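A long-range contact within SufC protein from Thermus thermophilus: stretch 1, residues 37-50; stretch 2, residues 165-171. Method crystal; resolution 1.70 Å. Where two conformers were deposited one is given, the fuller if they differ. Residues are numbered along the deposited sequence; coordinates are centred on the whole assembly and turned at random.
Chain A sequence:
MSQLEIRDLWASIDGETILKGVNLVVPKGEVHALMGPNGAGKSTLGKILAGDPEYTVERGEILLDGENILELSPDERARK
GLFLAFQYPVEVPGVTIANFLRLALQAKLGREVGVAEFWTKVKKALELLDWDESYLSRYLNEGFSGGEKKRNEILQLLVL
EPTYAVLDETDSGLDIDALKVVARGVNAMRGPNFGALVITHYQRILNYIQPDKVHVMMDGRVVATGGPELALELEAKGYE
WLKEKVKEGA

Stretch 1 37-50: PNGAGKSTLGKILA
Stretch 2 165-171: AVLDETD

Residues 37-50 form a glycine-rich loop running into a helix (42-50, phi -57 to -77°, psi -27 to -46°), and residues 165-171 supply the end of a strand (165-168) and a following 3-10 segment. Helix and strand run at 140° between their N-to-C directions, with axes 9.1 Å apart at closest approach; the register pairs Ser 43 with Asp 168 (CA-CA 6.9 Å) and Gly 46 with Val 166 (CA-CA 6.7 Å). Together the stretches bury 263 Å², all of stretch 2's share coming from Val 166, Thr 170 and Asp 168.

Val 166 (phi/psi -114/114, chi1 177°, t) covers the most, 54 Å². Its CB points toward the helix, and Val 166 CG2 lies 3.9 Å from Leu 49 CD1 (chi1 -82°, m; chi2 156°, t), two apolar side chains suited to packing. Gly 46 presents only backbone here: its CA is 4.4 Å from Val 166 CG1.

Asp 168 (-96/111; chi1 -173°, t; chi2 162°), CB toward the helix, uses both carboxylate oxygens. Asp 168 OD1 accepts from Ser 43 OG at 2.7 Å, with Ser 43 CB sideways at chi1 -69° (m), and from a water O at 2.7 Å that also donates to Ser 43 O at 2.8 Å. Asp 168 OD2 accepts from Thr 170 N (3.0 Å, 162° at the hydrogen) and Thr 170 OG1 (2.8 Å), bracing the turn beyond the strand.

Thr 170 (-60/-38, chi1 -59°, m; CB toward) suits its place because a hydroxyl can donate and accept: while donating to Asp 168, Thr 170 OG1 accepts from Lys 42 NZ at 3.1 Å. Lys 42, CB toward, reaches it through chi angles p, t, t, p, and Lys 42 NZ also donates to Asn 38 OD1 (chi1 -66°, m; chi2 -43°) at 2.8 Å. Thr 170 CG2 lies 3.6 Å from Asn 38 OD1.

The loop contains a type II turn from Pro 37 to Ala 40. Gly 39 (87/-5) and N-cap Gly 41 (118/-19) adopt backbone angles that would jam a CB against the preceding carbonyl O.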

# COMPACT_ATOMS: atom_id res chain seq x y z
N PRO A 37 13.45 2.74 -10.85
CA PRO A 37 13.67 4.13 -11.23
C PRO A 37 12.25 4.72 -11.33
O PRO A 37 11.29 3.99 -11.59
CB PRO A 37 14.32 4.01 -12.61
CG PRO A 37 14.99 2.66 -12.58
CD PRO A 37 13.97 1.81 -11.87
N ASN A 38 12.09 6.02 -11.11
CA ASN A 38 10.75 6.59 -11.23
C ASN A 38 10.30 6.59 -12.70
O ASN A 38 11.10 6.82 -13.60
CB ASN A 38 10.72 8.01 -10.65
CG ASN A 38 10.97 8.01 -9.15
OD1 ASN A 38 10.43 7.18 -8.42
ND2 ASN A 38 11.80 8.95 -8.68
N GLY A 39 9.03 6.27 -12.93
CA GLY A 39 8.53 6.22 -14.29
C GLY A 39 8.73 4.87 -14.97
O GLY A 39 8.25 4.69 -16.09
N ALA A 40 9.41 3.94 -14.31
CA ALA A 40 9.65 2.62 -14.90
C ALA A 40 8.50 1.65 -14.63
O ALA A 40 8.57 0.47 -15.00
CB ALA A 40 10.97 2.04 -14.40
N GLY A 41 7.44 2.14 -13.99
CA GLY A 41 6.26 1.32 -13.78
C GLY A 41 5.78 0.99 -12.38
O GLY A 41 4.62 0.64 -12.20
N LYS A 42 6.65 1.13 -11.38
CA LYS A 42 6.26 0.77 -10.02
C LYS A 42 5.03 1.50 -9.50
O LYS A 42 4.13 0.88 -8.92
CB LYS A 42 7.45 0.98 -9.06
CG LYS A 42 7.91 2.44 -8.92
CD LYS A 42 9.05 2.58 -7.90
CE LYS A 42 9.70 3.97 -7.96
NZ LYS A 42 8.72 5.10 -7.78
N SER A 43 4.97 2.81 -9.70
CA SER A 43 3.85 3.58 -9.21
C SER A 43 2.61 3.39 -10.08
O SER A 43 1.50 3.45 -9.57
CB SER A 43 4.21 5.05 -9.05
OG SER A 43 5.12 5.23 -7.98
N THR A 44 2.83 3.14 -11.37
CA THR A 44 1.71 2.88 -12.27
C THR A 44 1.06 1.56 -11.82
O THR A 44 -0.18 1.43 -11.82
CB THR A 44 2.19 2.78 -13.72
OG1 THR A 44 2.52 4.10 -14.18
CG2 THR A 44 1.10 2.18 -14.63
N LEU A 45 1.88 0.58 -11.43
CA LEU A 45 1.34 -0.69 -10.95
C LEU A 45 0.45 -0.45 -9.73
O LEU A 45 -0.64 -1.03 -9.61
CB LEU A 45 2.46 -1.68 -10.59
CG LEU A 45 1.95 -3.00 -9.97
CD1 LEU A 45 1.12 -3.78 -10.99
CD2 LEU A 45 3.14 -3.86 -9.53
N GLY A 46 0.90 0.41 -8.82
CA GLY A 46 0.10 0.70 -7.65
C GLY A 46 -1.25 1.32 -8.01
O GLY A 46 -2.24 1.00 -7.39
N LYS A 47 -1.29 2.19 -9.01
CA LYS A 47 -2.55 2.83 -9.37
C LYS A 47 -3.50 1.83 -10.01
O LYS A 47 -4.72 1.90 -9.78
CB LYS A 47 -2.29 3.99 -10.32
CG LYS A 47 -1.55 5.14 -9.66
CD LYS A 47 -1.21 6.23 -10.68
CE LYS A 47 -0.46 7.38 -10.01
NZ LYS A 47 -0.10 8.46 -10.96
N ILE A 48 -2.95 0.92 -10.80
CA ILE A 48 -3.76 -0.11 -11.46
C ILE A 48 -4.30 -1.05 -10.40
O ILE A 48 -5.43 -1.50 -10.49
CB ILE A 48 -2.93 -0.85 -12.51
CG1 ILE A 48 -2.65 0.11 -13.67
CG2 ILE A 48 -3.65 -2.11 -12.99
CD1 ILE A 48 -1.81 -0.47 -14.78
N LEU A 49 -3.49 -1.35 -9.37
CA LEU A 49 -3.98 -2.22 -8.29
C LEU A 49 -5.15 -1.56 -7.57
O LEU A 49 -6.07 -2.23 -7.12
CB LEU A 49 -2.88 -2.51 -7.26
CG LEU A 49 -1.95 -3.64 -7.70
CD1 LEU A 49 -0.59 -3.49 -7.01
CD2 LEU A 49 -2.61 -5.00 -7.39
N ALA A 50 -5.10 -0.24 -7.47
CA ALA A 50 -6.15 0.52 -6.81
C ALA A 50 -7.41 0.54 -7.66
O ALA A 50 -8.52 0.66 -7.14
CB ALA A 50 -5.68 1.93 -6.55
N ALA A 165 -2.26 -4.89 1.54
CA ALA A 165 -2.12 -3.44 1.40
C ALA A 165 -0.95 -3.12 0.49
O ALA A 165 0.14 -3.68 0.65
CB ALA A 165 -1.90 -2.77 2.77
N VAL A 166 -1.18 -2.20 -0.43
CA VAL A 166 -0.14 -1.76 -1.38
C VAL A 166 0.08 -0.32 -0.97
O VAL A 166 -0.85 0.50 -1.08
CB VAL A 166 -0.65 -1.85 -2.83
CG1 VAL A 166 0.43 -1.32 -3.81
CG2 VAL A 166 -0.99 -3.28 -3.18
N LEU A 167 1.27 -0.02 -0.47
CA LEU A 167 1.60 1.32 0.02
C LEU A 167 2.70 1.97 -0.77
O LEU A 167 3.86 1.55 -0.67
CB LEU A 167 2.02 1.23 1.48
CG LEU A 167 0.94 0.51 2.29
CD1 LEU A 167 1.44 0.35 3.72
CD2 LEU A 167 -0.37 1.28 2.24
N ASP A 168 2.36 3.00 -1.53
CA ASP A 168 3.39 3.65 -2.35
C ASP A 168 3.92 4.86 -1.56
O ASP A 168 3.18 5.84 -1.35
CB ASP A 168 2.79 4.05 -3.69
CG ASP A 168 3.84 4.57 -4.68
OD1 ASP A 168 3.56 4.62 -5.90
OD2 ASP A 168 4.94 4.94 -4.23
N GLU A 169 5.18 4.76 -1.11
CA GLU A 169 5.78 5.79 -0.30
C GLU A 169 6.79 6.62 -1.07
O GLU A 169 7.63 7.30 -0.47
CB GLU A 169 6.43 5.18 0.94
CG GLU A 169 5.45 4.27 1.74
CD GLU A 169 4.12 4.96 2.01
OE1 GLU A 169 3.06 4.33 1.86
OE2 GLU A 169 4.13 6.15 2.38
N THR A 170 6.72 6.54 -2.40
CA THR A 170 7.63 7.33 -3.23
C THR A 170 7.40 8.80 -2.92
O THR A 170 8.35 9.57 -2.89
CB THR A 170 7.35 7.11 -4.72
OG1 THR A 170 7.51 5.72 -5.03
CG2 THR A 170 8.31 7.93 -5.59
N ASP A 171 6.16 9.19 -2.69
CA ASP A 171 5.89 10.61 -2.44
C ASP A 171 6.43 11.13 -1.11
O ASP A 171 6.44 12.34 -0.87
CB ASP A 171 4.38 10.88 -2.59
CG ASP A 171 3.55 10.20 -1.51
OD1 ASP A 171 4.03 9.26 -0.85
OD2 ASP A 171 2.39 10.62 -1.34
O HOH W 1 1.16 3.99 -6.89